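Local coordinates for PROTEIN (hypothetical protein EF0366) (Enterococcus faecalis, PDB 1VPY) that is of unknown function but belongs to the DUF72 family and folds as a TIM alpha/beta barrel, at residues A[71-76]-A[106-111]; A[89-92]-A[96-99]; A[155-160]-A[190-195]; A[232-237]-A[264-269]. All coordinates share one frame; numbering follows the deposited sequence.

Interaction 1 (A[71-76]-A[106-111]); sequences FRFVMK and APLIES
The two methyl groups of Leu-108 divide the contact between them, each meeting a different side chain of the strand 72-76. Leu-108 CD1 lies 3.7 Å from Phe-73 CD1, approaching the ring obliquely and also nearing its CG and CB. Leu-108 CD2 is 3.6 Å from the terminal CE of Met-75, a selenomethionine. Leucine suits this place because its fork lets one residue touch two residues two apart along the strand, on the same face. With CG of Leu-108 anti to the backbone N (chi1 170°), the fork is sent toward the strand. The chain of Met-75 bends at chi2 and chi3, and the bend brings CE round to CD2; an unbranched, flexible side chain takes such a bend readily. On one face the Phe-73 ring is packed by Phe-71, whose CE2 stands 3.7 Å above its plane, over the centre. Behind Leu-108, Val-60 and Val-64 of helix 57-65 add further apolar surface, while its carbonyl oxygen accepts hydrogen bonds from Ser-111 N and OG, both on one face of its plane; OG also bonds Lys-113 N. Phe-73 and Met-75 point toward the helix and Val-74 points away, the alternation of a beta strand. Aliphatic and aromatic side chains on the outer face of a parallel strand, buried under a helical layer, are what is expected between the strands and the outer helices of an alpha/beta (TIM) barrel.

Interaction 2 (A[89-92]-A[96-99]); sequences TYYA and EMIT
Tyr-91 lays its ring against the start of Met-97, a selenomethionine on helix 94-104, and its atoms meet the helix in order. Tyr-91 CB is 3.8 Å from Met-97 CB. CG touches the same CB and is also near Met-97 CA. One step further the two sides of the ring diverge: Tyr-91 CD1 nears Met-97 CA at 4.0 Å, whereas Tyr-91 CD2 nears Met-97 CG at 3.9 Å. The close contacts thus lie at the CB end of the ring. Over one face of the Tyr-91 ring sits Met-97 CA in a CH-pi contact, 4.3 Å from the centroid and 27° off the ring normal. A broad flat ring suits this work, since a single face can lie on main-chain and side-chain carbons together. The contact belongs to a beta/alpha unit of the TIM barrel, where the long connection after strand 72-76 folds back on the first turns of the helix it enters. Ile-54 also touches Tyr-91, and the far end of Met-97 leads away into a buried site beside Tyr-78 and Trp-87. Nearer the surface Glu-96 reaches back to Ala-92. With CG anti to the backbone N (chi1 -171°) and the chain extended, Glu-96 carries OE2 to 3.4 Å from Ala-92 N, a weak but nearly straight hydrogen bond. OE1 rests by the small CB of Ala-92. A carboxylate this close to a helix N terminus is probably favoured by the helix dipole.

Interaction 3 (A[155-160]-A[190-195]); sequences SWYQPN and PFYPYV
Tyr-157 has the largest buried area here, and it meets Pro-190 with a ring face and Tyr-192 with a ring edge. Over the face of Tyr-157 lies CD of Pro-190, 3.9 Å from the ring centroid and 21° off the normal, displaced from the centre toward the CG side of the ring. The closest pair is Tyr-157 CG with Pro-190 CD at 3.7 Å, and Pro-190 CG adds contacts to CB and CG of the tyrosine. Proline is apt for such a partner: its CD carbon, bonded to the ring nitrogen, carries somewhat polarised hydrogens, and its rigid ring holds them in place over the pi cloud. Tyr-192 meets the same tyrosine at its CD1/CE1 side. Tyr-157 turns its edge toward the face of Tyr-192 in an offset edge-to-face pair, with centroids 5.9 Å apart and planes at 61°. The two tyrosine side chains run antiparallel past one another, and CE1 of Tyr-157 lies 3.9 Å from CB of Tyr-192. The ring of Tyr-157 is swung into this position with CG beside the backbone N and anti to the carbonyl carbon (chi1 -67°). Leu-151 also touches the Tyr-157 side chain. The contact thus joins two loops of the TIM barrel: loop 155-160 leads from strand 147-150 into helix 162-171, and loop 190-195 lies between strands 175-180 and 201-205. Tyr-192 rests on Val-162 of helix 162-171, and the adjoining Phe-191 packs on helix 231-245 and strand 201-205.

Interaction 4 (A[232-237]-A[264-269]); sequences QEIADL and AENALQ
Ile-234 projects from helix 231-245 toward two amide side chains of helix 260-273, Asn-266 and Gln-269. Along the second helix Asn-266 comes first, its CB 3.8 Å from CD1 of Ile-234. Asn-266 OD1 accepts a hydrogen bond from the backbone N of Tyr-229, which lets asparagine sit buried, and Asn-266 ND2 makes a weak one of 3.4 Å to Gln-269 OE1. Between these helices the chain forms strand 250-255, the last of the TIM barrel, and Phe-255 from it touches Ile-234, Asn-266 and Ala-267 from the barrel side. Ala-267 points away from Ile-234 and also reaches Leu-18 of strand 13-18, its short side chain suited to a helix lying close on strands. One turn on from Asn-266, Gln-269 crosses Ile-234 at about a right angle. An extended chain beyond CG brings Gln-269 NE2 alongside the aliphatic CG1 of Ile-234, 3.6 Å away, while Gln-269 CB approaches Ile-234 CG2 at 4.2 Å. A beta-branched isoleucine can serve both residues, CD1 going to one and CG1 and CG2 to the other. A bound zinc ion lies about 3 Å from the Gln-269 side chain.

In the fold
From the N terminus, interaction 1 comes first, bringing helix 106-109 back onto the third barrel strand and closing a loop of about thirty residues. Interaction 2 falls within that loop and folds the connection after strand 72-76 onto helix 94-104; the two do not touch, their nearest atoms being about 8 Å apart. Interaction 3 then opens in series, on the other side of the chain's centre from interaction 1, and joins the loops that follow the fifth and sixth strands. Interaction 4 comes last, pairing the helices before and after the eighth strand. It touches interaction 3 where Phe-191 CE1 meets Leu-237 CD2 at 4.0 Å. No two loops cross.

Interaction 1 (A[71-76]-A[106-111])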
# COMPACT_ATOMS: atom_id res chain seq x y z
N PHE A 71 -9.34 -4.62 13.06
CA PHE A 71 -9.35 -4.47 11.62
C PHE A 71 -8.26 -3.45 11.28
O PHE A 71 -8.00 -2.54 12.06
CB PHE A 71 -10.73 -3.95 11.21
CG PHE A 71 -10.86 -3.65 9.74
CD1 PHE A 71 -11.31 -4.62 8.86
CD2 PHE A 71 -10.57 -2.38 9.25
CE1 PHE A 71 -11.44 -4.34 7.49
CE2 PHE A 71 -10.70 -2.09 7.88
CZ PHE A 71 -11.13 -3.08 7.01
N ARG A 72 -7.62 -3.60 10.13
CA ARG A 72 -6.57 -2.64 9.77
C ARG A 72 -6.87 -1.90 8.48
O ARG A 72 -7.53 -2.43 7.58
CB ARG A 72 -5.20 -3.31 9.71
CG ARG A 72 -4.76 -3.92 11.05
CD ARG A 72 -4.47 -2.87 12.13
NE ARG A 72 -4.11 -3.52 13.39
CZ ARG A 72 -4.91 -3.58 14.45
NH1 ARG A 72 -6.11 -3.01 14.45
NH2 ARG A 72 -4.49 -4.20 15.54
N PHE A 73 -6.38 -0.67 8.41
CA PHE A 73 -6.55 0.20 7.25
C PHE A 73 -5.20 0.49 6.63
O PHE A 73 -4.26 0.85 7.34
CB PHE A 73 -7.15 1.54 7.67
CG PHE A 73 -8.57 1.48 8.13
CD1 PHE A 73 -8.87 1.18 9.46
CD2 PHE A 73 -9.61 1.77 7.26
CE1 PHE A 73 -10.18 1.15 9.90
CE2 PHE A 73 -10.92 1.74 7.69
CZ PHE A 73 -11.21 1.43 9.01
N VAL A 74 -5.12 0.35 5.32
CA VAL A 74 -4.01 0.92 4.57
C VAL A 74 -4.58 2.19 3.95
O VAL A 74 -5.46 2.13 3.09
CB VAL A 74 -3.47 -0.01 3.48
CG1 VAL A 74 -2.44 0.72 2.62
CG2 VAL A 74 -2.86 -1.27 4.10
N MSE A 75 -4.09 3.32 4.43
CA MSE A 75 -4.60 4.60 4.00
C MSE A 75 -3.68 5.20 2.94
O MSE A 75 -2.53 5.53 3.22
CB MSE A 75 -4.70 5.52 5.22
CG MSE A 75 -5.56 6.75 4.99
SE MSE A 75 -7.42 6.29 4.51
CE MSE A 75 -7.81 4.90 5.98
N LYS A 76 -4.18 5.33 1.72
CA LYS A 76 -3.40 5.96 0.67
C LYS A 76 -3.37 7.47 0.89
O LYS A 76 -4.41 8.11 1.02
CB LYS A 76 -3.98 5.62 -0.70
CG LYS A 76 -3.01 5.91 -1.85
CD LYS A 76 -3.48 5.31 -3.15
CE LYS A 76 -2.45 5.58 -4.23
NZ LYS A 76 -2.98 5.36 -5.59
N ALA A 106 -6.14 11.96 12.28
CA ALA A 106 -5.98 11.82 13.73
C ALA A 106 -6.76 10.65 14.33
O ALA A 106 -6.17 9.84 15.05
CB ALA A 106 -6.30 13.13 14.46
N PRO A 107 -8.08 10.53 14.04
CA PRO A 107 -8.82 9.47 14.73
C PRO A 107 -8.37 8.06 14.34
O PRO A 107 -8.55 7.14 15.13
CB PRO A 107 -10.27 9.72 14.29
CG PRO A 107 -10.29 11.10 13.75
CD PRO A 107 -8.96 11.27 13.12
N LEU A 108 -7.79 7.90 13.15
CA LEU A 108 -7.22 6.62 12.74
C LEU A 108 -5.87 6.37 13.42
O LEU A 108 -5.61 5.27 13.91
CB LEU A 108 -7.11 6.55 11.21
CG LEU A 108 -6.33 5.38 10.58
CD1 LEU A 108 -7.04 4.05 10.78
CD2 LEU A 108 -6.10 5.65 9.11
N ILE A 109 -5.02 7.39 13.44
CA ILE A 109 -3.70 7.32 14.04
C ILE A 109 -3.79 6.97 15.54
O ILE A 109 -3.08 6.09 16.03
CB ILE A 109 -2.93 8.65 13.82
CG1 ILE A 109 -2.47 8.75 12.37
CG2 ILE A 109 -1.74 8.78 14.79
CD1 ILE A 109 -2.12 10.17 11.94
N GLU A 110 -4.68 7.66 16.24
CA GLU A 110 -4.91 7.43 17.67
C GLU A 110 -5.64 6.11 17.95
O GLU A 110 -5.69 5.67 19.10
CB GLU A 110 -5.69 8.60 18.27
CG GLU A 110 -4.98 9.94 18.21
CD GLU A 110 -5.93 11.12 18.37
OE1 GLU A 110 -7.17 10.91 18.37
OE2 GLU A 110 -5.44 12.26 18.50
N SER A 111 -6.20 5.50 16.92
CA SER A 111 -7.03 4.31 17.09
C SER A 111 -6.26 3.00 17.10
O SER A 111 -6.79 1.98 17.55
CB SER A 111 -8.11 4.25 16.00
OG SER A 111 -7.54 3.86 14.77

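Interaction 2 (A[89-92]-A[96-99])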
# COMPACT_ATOMS: atom_id res chain seq x y z
N THR A 89 -3.49 24.09 -5.84
CA THR A 89 -4.87 24.56 -6.01
C THR A 89 -5.60 24.64 -4.67
O THR A 89 -6.48 25.49 -4.49
CB THR A 89 -5.67 23.64 -6.97
OG1 THR A 89 -4.87 23.31 -8.10
CG2 THR A 89 -6.92 24.32 -7.45
N TYR A 90 -5.23 23.77 -3.73
CA TYR A 90 -5.93 23.64 -2.45
C TYR A 90 -5.08 23.98 -1.22
O TYR A 90 -5.63 24.30 -0.16
CB TYR A 90 -6.52 22.24 -2.29
CG TYR A 90 -7.50 21.84 -3.37
CD1 TYR A 90 -8.86 22.15 -3.25
CD2 TYR A 90 -7.08 21.15 -4.50
CE1 TYR A 90 -9.76 21.78 -4.24
CE2 TYR A 90 -7.97 20.78 -5.50
CZ TYR A 90 -9.31 21.10 -5.36
OH TYR A 90 -10.19 20.73 -6.35
N TYR A 91 -3.76 23.89 -1.33
CA TYR A 91 -2.88 24.13 -0.18
C TYR A 91 -1.76 25.12 -0.49
O TYR A 91 -1.10 25.02 -1.53
CB TYR A 91 -2.36 22.80 0.40
CG TYR A 91 -3.48 21.86 0.80
CD1 TYR A 91 -4.18 22.04 2.00
CD2 TYR A 91 -3.88 20.81 -0.03
CE1 TYR A 91 -5.23 21.20 2.36
CE2 TYR A 91 -4.93 19.96 0.33
CZ TYR A 91 -5.59 20.16 1.52
OH TYR A 91 -6.63 19.33 1.88
N ALA A 92 -1.57 26.08 0.42
CA ALA A 92 -0.64 27.20 0.24
C ALA A 92 0.84 26.80 0.22
O ALA A 92 1.65 27.44 -0.46
CB ALA A 92 -0.89 28.28 1.29
N GLU A 96 1.30 23.17 5.21
CA GLU A 96 -0.15 23.30 5.38
C GLU A 96 -0.87 22.03 4.93
O GLU A 96 -1.85 21.60 5.54
CB GLU A 96 -0.65 24.51 4.58
CG GLU A 96 -2.10 24.91 4.82
CD GLU A 96 -2.44 26.27 4.22
OE1 GLU A 96 -1.85 27.28 4.65
OE2 GLU A 96 -3.31 26.33 3.32
N MSE A 97 -0.37 21.42 3.85
CA MSE A 97 -0.93 20.20 3.29
C MSE A 97 -0.72 18.99 4.20
O MSE A 97 -1.64 18.19 4.40
CB MSE A 97 -0.34 19.94 1.90
CG MSE A 97 -0.85 18.66 1.25
SE MSE A 97 -0.01 18.21 -0.46
CE MSE A 97 1.93 18.16 0.11
N ILE A 98 0.48 18.84 4.74
CA ILE A 98 0.78 17.77 5.68
C ILE A 98 -0.06 17.88 6.96
O ILE A 98 -0.59 16.88 7.44
CB ILE A 98 2.30 17.69 5.99
CG1 ILE A 98 3.06 17.15 4.78
CG2 ILE A 98 2.59 16.83 7.22
CD1 ILE A 98 2.66 15.74 4.37
N THR A 99 -0.20 19.10 7.48
CA THR A 99 -1.02 19.36 8.67
C THR A 99 -2.49 18.98 8.47
O THR A 99 -3.11 18.42 9.36
CB THR A 99 -0.98 20.85 9.09
OG1 THR A 99 0.36 21.35 8.97
CG2 THR A 99 -1.45 21.03 10.54

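Interaction 3 (A[155-160]-A[190-195])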
# COMPACT_ATOMS: atom_id res chain seq x y z
N SER A 155 14.50 2.09 -12.06
CA SER A 155 15.86 2.58 -11.79
C SER A 155 16.23 2.41 -10.32
O SER A 155 17.40 2.17 -10.00
CB SER A 155 16.06 4.03 -12.25
OG SER A 155 15.40 4.95 -11.40
N TRP A 156 15.23 2.53 -9.45
CA TRP A 156 15.36 2.18 -8.02
C TRP A 156 15.81 0.73 -7.82
O TRP A 156 16.40 0.40 -6.80
CB TRP A 156 14.01 2.35 -7.31
CG TRP A 156 13.46 3.74 -7.27
CD1 TRP A 156 12.40 4.22 -7.99
CD2 TRP A 156 13.92 4.83 -6.45
NE1 TRP A 156 12.18 5.54 -7.68
CE2 TRP A 156 13.09 5.94 -6.74
CE3 TRP A 156 14.94 4.97 -5.51
CZ2 TRP A 156 13.26 7.18 -6.11
CZ3 TRP A 156 15.11 6.20 -4.89
CH2 TRP A 156 14.27 7.29 -5.19
N TYR A 157 15.51 -0.12 -8.80
CA TYR A 157 15.75 -1.56 -8.70
C TYR A 157 16.95 -2.05 -9.50
O TYR A 157 17.31 -3.23 -9.41
CB TYR A 157 14.49 -2.32 -9.12
CG TYR A 157 13.33 -2.15 -8.17
CD1 TYR A 157 13.16 -3.00 -7.08
CD2 TYR A 157 12.39 -1.14 -8.37
CE1 TYR A 157 12.09 -2.85 -6.21
CE2 TYR A 157 11.32 -0.98 -7.50
CZ TYR A 157 11.17 -1.84 -6.42
OH TYR A 157 10.10 -1.68 -5.57
N GLN A 158 17.56 -1.16 -10.28
CA GLN A 158 18.72 -1.49 -11.11
C GLN A 158 19.84 -2.10 -10.27
O GLN A 158 20.12 -1.61 -9.17
CB GLN A 158 19.23 -0.26 -11.88
CG GLN A 158 18.52 -0.00 -13.20
N PRO A 159 20.48 -3.17 -10.77
CA PRO A 159 21.56 -3.89 -10.09
C PRO A 159 22.47 -3.00 -9.23
O PRO A 159 22.69 -3.31 -8.05
CB PRO A 159 22.36 -4.48 -11.26
CG PRO A 159 21.34 -4.72 -12.33
CD PRO A 159 20.18 -3.78 -12.09
N ASN A 160 22.96 -1.91 -9.81
CA ASN A 160 23.89 -0.98 -9.16
C ASN A 160 23.35 -0.30 -7.91
O ASN A 160 23.96 -0.37 -6.85
CB ASN A 160 24.32 0.11 -10.14
CG ASN A 160 24.73 -0.44 -11.48
OD1 ASN A 160 25.79 -1.06 -11.61
ND2 ASN A 160 23.90 -0.22 -12.50
N PRO A 190 10.03 -4.81 -11.00
CA PRO A 190 9.99 -6.24 -10.71
C PRO A 190 9.15 -6.59 -9.47
O PRO A 190 8.69 -5.70 -8.75
CB PRO A 190 11.47 -6.60 -10.48
CG PRO A 190 12.18 -5.29 -10.21
CD PRO A 190 11.20 -4.16 -10.39
N PHE A 191 8.91 -7.88 -9.27
CA PHE A 191 8.30 -8.39 -8.05
C PHE A 191 9.45 -8.78 -7.12
O PHE A 191 10.06 -9.83 -7.29
CB PHE A 191 7.42 -9.59 -8.39
CG PHE A 191 6.79 -10.25 -7.20
CD1 PHE A 191 5.63 -9.73 -6.63
CD2 PHE A 191 7.33 -11.42 -6.66
CE1 PHE A 191 5.03 -10.34 -5.53
CE2 PHE A 191 6.75 -12.03 -5.56
CZ PHE A 191 5.59 -11.49 -5.00
N TYR A 192 9.74 -7.91 -6.16
CA TYR A 192 10.99 -8.00 -5.38
C TYR A 192 10.74 -8.27 -3.89
O TYR A 192 10.75 -7.34 -3.09
CB TYR A 192 11.78 -6.71 -5.55
CG TYR A 192 13.27 -6.85 -5.41
CD1 TYR A 192 14.06 -7.26 -6.49
CD2 TYR A 192 13.91 -6.55 -4.20
CE1 TYR A 192 15.44 -7.39 -6.37
CE2 TYR A 192 15.29 -6.68 -4.07
CZ TYR A 192 16.05 -7.09 -5.15
OH TYR A 192 17.42 -7.21 -5.03
N PRO A 193 10.54 -9.55 -3.52
CA PRO A 193 10.13 -9.89 -2.15
C PRO A 193 11.28 -9.76 -1.16
O PRO A 193 12.14 -10.64 -1.08
CB PRO A 193 9.64 -11.34 -2.27
CG PRO A 193 10.39 -11.91 -3.42
CD PRO A 193 10.74 -10.76 -4.35
N TYR A 194 11.29 -8.66 -0.42
CA TYR A 194 12.37 -8.32 0.51
C TYR A 194 11.77 -7.50 1.64
O TYR A 194 10.98 -6.59 1.37
CB TYR A 194 13.46 -7.50 -0.20
CG TYR A 194 14.66 -7.19 0.67
CD1 TYR A 194 14.64 -6.10 1.56
CD2 TYR A 194 15.81 -7.97 0.62
CE1 TYR A 194 15.74 -5.82 2.37
CE2 TYR A 194 16.91 -7.69 1.42
CZ TYR A 194 16.87 -6.62 2.29
OH TYR A 194 17.96 -6.35 3.08
N VAL A 195 12.14 -7.81 2.88
CA VAL A 195 11.63 -7.08 4.05
C VAL A 195 12.53 -5.91 4.41
O VAL A 195 13.67 -6.11 4.81
CB VAL A 195 11.48 -7.99 5.28
CG1 VAL A 195 10.90 -7.21 6.43
CG2 VAL A 195 10.61 -9.18 4.96

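Interaction 4 (A[232-237]-A[264-269])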
# COMPACT_ATOMS: atom_id res chain seq x y z
N GLN A 232 -2.51 -20.95 -10.81
CA GLN A 232 -1.05 -20.99 -10.76
C GLN A 232 -0.44 -19.68 -10.25
O GLN A 232 0.53 -19.70 -9.49
CB GLN A 232 -0.46 -21.37 -12.13
CG GLN A 232 1.05 -21.61 -12.11
CD GLN A 232 1.45 -22.81 -11.25
OE1 GLN A 232 1.99 -22.65 -10.15
NE2 GLN A 232 1.19 -24.01 -11.76
N GLU A 233 -1.00 -18.55 -10.67
CA GLU A 233 -0.50 -17.26 -10.19
C GLU A 233 -0.76 -17.08 -8.70
O GLU A 233 0.14 -16.65 -7.96
CB GLU A 233 -1.08 -16.12 -11.02
CG GLU A 233 -0.56 -16.13 -12.45
CD GLU A 233 -1.35 -15.23 -13.38
OE1 GLU A 233 -2.56 -15.02 -13.17
OE2 GLU A 233 -0.72 -14.75 -14.35
N ILE A 234 -1.97 -17.41 -8.25
CA ILE A 234 -2.28 -17.36 -6.82
C ILE A 234 -1.35 -18.28 -6.03
O ILE A 234 -0.99 -17.97 -4.90
CB ILE A 234 -3.76 -17.72 -6.50
CG1 ILE A 234 -4.73 -16.74 -7.18
CG2 ILE A 234 -4.01 -17.77 -5.00
CD1 ILE A 234 -4.61 -15.32 -6.70
N ALA A 235 -0.94 -19.39 -6.64
CA ALA A 235 -0.02 -20.33 -6.01
C ALA A 235 1.38 -19.73 -5.88
O ALA A 235 2.01 -19.86 -4.82
CB ALA A 235 0.03 -21.65 -6.78
N ASP A 236 1.87 -19.10 -6.95
CA ASP A 236 3.19 -18.46 -6.94
C ASP A 236 3.22 -17.35 -5.91
O ASP A 236 4.11 -17.31 -5.06
CB ASP A 236 3.53 -17.88 -8.32
CG ASP A 236 3.73 -18.96 -9.39
OD1 ASP A 236 4.32 -20.02 -9.10
OD2 ASP A 236 3.31 -18.73 -10.54
N LEU A 237 2.22 -16.47 -5.96
CA LEU A 237 2.14 -15.31 -5.06
C LEU A 237 1.95 -15.70 -3.60
O LEU A 237 2.38 -14.97 -2.71
CB LEU A 237 1.01 -14.37 -5.49
CG LEU A 237 1.07 -13.75 -6.88
CD1 LEU A 237 -0.29 -13.20 -7.27
CD2 LEU A 237 2.14 -12.69 -6.99
N ALA A 264 -11.73 -9.74 -5.12
CA ALA A 264 -12.36 -10.50 -4.04
C ALA A 264 -12.33 -12.01 -4.26
O ALA A 264 -12.25 -12.77 -3.30
CB ALA A 264 -13.79 -10.03 -3.81
N GLU A 265 -12.41 -12.45 -5.52
CA GLU A 265 -12.33 -13.87 -5.84
C GLU A 265 -10.90 -14.35 -5.58
O GLU A 265 -10.70 -15.32 -4.85
CB GLU A 265 -12.74 -14.12 -7.30
CG GLU A 265 -12.85 -15.59 -7.71
CD GLU A 265 -14.17 -16.25 -7.31
OE1 GLU A 265 -15.07 -15.54 -6.80
OE2 GLU A 265 -14.31 -17.48 -7.52
N ASN A 266 -9.93 -13.64 -6.14
CA ASN A 266 -8.52 -13.95 -5.93
C ASN A 266 -8.10 -13.96 -4.46
O ASN A 266 -7.37 -14.86 -4.03
CB ASN A 266 -7.63 -12.99 -6.73
CG ASN A 266 -7.74 -13.19 -8.24
OD1 ASN A 266 -7.32 -12.33 -9.00
ND2 ASN A 266 -8.29 -14.33 -8.66
N ALA A 267 -8.55 -12.96 -3.69
CA ALA A 267 -8.24 -12.90 -2.26
C ALA A 267 -8.85 -14.08 -1.50
O ALA A 267 -8.21 -14.66 -0.63
CB ALA A 267 -8.68 -11.57 -1.67
N LEU A 268 -10.08 -14.45 -1.84
CA LEU A 268 -10.74 -15.61 -1.25
C LEU A 268 -10.04 -16.91 -1.64
O LEU A 268 -10.07 -17.88 -0.88
CB LEU A 268 -12.23 -15.66 -1.61
CG LEU A 268 -13.27 -14.93 -0.73
CD1 LEU A 268 -12.81 -13.58 -0.08
CD2 LEU A 268 -14.58 -14.75 -1.51
N GLN A 269 -9.39 -16.93 -2.80
CA GLN A 269 -8.57 -18.07 -3.23
C GLN A 269 -7.32 -18.21 -2.36
O GLN A 269 -7.08 -19.29 -1.81
CB GLN A 269 -8.17 -17.97 -4.71
CG GLN A 269 -9.24 -18.46 -5.68
CD GLN A 269 -8.97 -18.03 -7.12
OE1 GLN A 269 -9.75 -17.25 -7.70
NE2 GLN A 269 -7.87 -18.52 -7.69